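Local structure of LP04448p (Drosophila melanogaster, 2QK2) at residues 37-40 against 41-45. The protein probably binds tubulin through TOG domains such as this one and takes part in tracking growing microtubule plus ends. Sequence-based numbering, arbitrary orientation.
Sequences EVLE and KLLTD
L43 packs back against L39, one helical turn earlier. Its CB lies 3.6 Å from L39 O, the carbonyl oxygen that also accepts L43 N in a fairly straight hydrogen bond of 2.9 Å with an N-H...O angle of 165°. CG rests against that oxygen and faces L39 CD1 at 4.0 Å. With CG anti to its own carbonyl carbon (chi1 -66°), L43 leans back along the helix, and CD1 ends 3.8 Å from L39 CG, the two side chains crossing at a slant. Branched, wholly apolar leucines suit this buried face, where L39 also meets L57 and L61 of helix 55-67 and C80 of helix 71-88, while L43 reaches L83.

Elsewhere E40, K41 and T44 bring polar groups to the more open side, though V38 and L42 keep it partly apolar. T44 N bonds to E40 O, and T44 OG1 donates to K41 O at 2.9 Å, approaching from the same face of that carbonyl as D45 N; a short hydroxyl side chain can turn back in this way onto its own helix. K41, extended throughout, carries its amine away from the preceding turn. Successive i to i+4 backbone bonds and the buried leucine pair mark the last turns of helix 29-45, a broadly amphipathic helix in the HEAT-repeat solenoid of a TOG domain.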
loop_
_atom_site.group_PDB
_atom_site.type_symbol
_atom_site.label_atom_id
_atom_site.label_comp_id
_atom_site.label_asym_id
_atom_site.label_seq_id
_atom_site.Cartn_x
_atom_site.Cartn_y
_atom_site.Cartn_z
ATOM N N GLU A 37 -9.617 -19.184 0.332
ATOM C CA GLU A 37 -11.057 -18.997 0.568
ATOM C C GLU A 37 -11.364 -19.061 2.052
ATOM O O GLU A 37 -12.048 -18.198 2.603
ATOM C CB GLU A 37 -11.883 -20.103 -0.079
ATOM C CG GLU A 37 -12.154 -19.968 -1.543
ATOM C CD GLU A 37 -13.210 -20.965 -1.985
ATOM O OE1 GLU A 37 -14.377 -20.824 -1.550
ATOM O OE2 GLU A 37 -12.875 -21.895 -2.747
ATOM N N VAL A 38 -10.885 -20.126 2.683
ATOM C CA VAL A 38 -11.107 -20.334 4.102
ATOM C C VAL A 38 -10.511 -19.192 4.912
ATOM O O VAL A 38 -11.138 -18.693 5.843
ATOM C CB VAL A 38 -10.497 -21.677 4.562
ATOM C CG1 VAL A 38 -10.645 -21.834 6.061
ATOM C CG2 VAL A 38 -11.204 -22.828 3.853
ATOM N N LEU A 39 -9.300 -18.778 4.552
ATOM C CA LEU A 39 -8.639 -17.688 5.258
ATOM C C LEU A 39 -9.416 -16.389 5.086
ATOM O O LEU A 39 -9.674 -15.677 6.058
ATOM C CB LEU A 39 -7.213 -17.488 4.739
ATOM C CG LEU A 39 -6.466 -16.264 5.291
ATOM C CD1 LEU A 39 -6.264 -16.399 6.796
ATOM C CD2 LEU A 39 -5.124 -16.138 4.579
ATOM N N GLU A 40 -9.791 -16.077 3.850
ATOM C CA GLU A 40 -10.525 -14.843 3.614
ATOM C C GLU A 40 -11.793 -14.780 4.458
ATOM O O GLU A 40 -12.161 -13.714 4.950
ATOM C CB GLU A 40 -10.879 -14.678 2.136
ATOM C CG GLU A 40 -11.364 -13.264 1.826
ATOM C CD GLU A 40 -11.482 -12.977 0.339
ATOM O OE1 GLU A 40 -10.541 -13.320 -0.419
ATOM O OE2 GLU A 40 -12.511 -12.394 -0.069
ATOM N N LYS A 41 -12.455 -15.920 4.637
ATOM C CA LYS A 41 -13.678 -15.955 5.437
ATOM C C LYS A 41 -13.370 -15.729 6.917
ATOM O O LYS A 41 -14.102 -15.016 7.615
ATOM C CB LYS A 41 -14.408 -17.286 5.262
ATOM C CG LYS A 41 -15.727 -17.344 6.027
ATOM C CD LYS A 41 -16.400 -18.701 5.907
ATOM C CE LYS A 41 -17.715 -18.727 6.673
ATOM N NZ LYS A 41 -18.331 -20.086 6.650
ATOM N N LEU A 42 -12.295 -16.348 7.401
ATOM C CA LEU A 42 -11.895 -16.173 8.792
ATOM C C LEU A 42 -11.604 -14.698 9.057
ATOM O O LEU A 42 -12.019 -14.151 10.077
ATOM C CB LEU A 42 -10.637 -16.989 9.105
ATOM C CG LEU A 42 -10.793 -18.504 9.235
ATOM C CD1 LEU A 42 -9.424 -19.154 9.423
ATOM C CD2 LEU A 42 -11.717 -18.814 10.412
ATOM N N LEU A 43 -10.891 -14.060 8.132
ATOM C CA LEU A 43 -10.532 -12.654 8.278
ATOM C C LEU A 43 -11.745 -11.724 8.226
ATOM O O LEU A 43 -11.778 -10.702 8.914
ATOM C CB LEU A 43 -9.512 -12.256 7.202
ATOM C CG LEU A 43 -8.136 -12.929 7.316
ATOM C CD1 LEU A 43 -7.285 -12.593 6.095
ATOM C CD2 LEU A 43 -7.438 -12.468 8.591
ATOM N N THR A 44 -12.741 -12.066 7.416
ATOM C CA THR A 44 -13.928 -11.225 7.335
ATOM C C THR A 44 -14.830 -11.464 8.546
ATOM O O THR A 44 -15.497 -10.546 9.007
ATOM C CB THR A 44 -14.733 -11.471 6.037
ATOM O OG1 THR A 44 -15.213 -12.818 6.014
ATOM C CG2 THR A 44 -13.862 -11.234 4.819
ATOM N N ASP A 45 -14.844 -12.685 9.075
ATOM C CA ASP A 45 -15.673 -12.977 10.243
ATOM C C ASP A 45 -15.105 -12.430 11.556
ATOM O O ASP A 45 -15.851 -12.210 12.515
ATOM C CB ASP A 45 -15.893 -14.487 10.404
ATOM C CG ASP A 45 -16.763 -15.073 9.308
ATOM O OD1 ASP A 45 -17.684 -14.374 8.834
ATOM O OD2 ASP A 45 -16.533 -16.241 8.929
#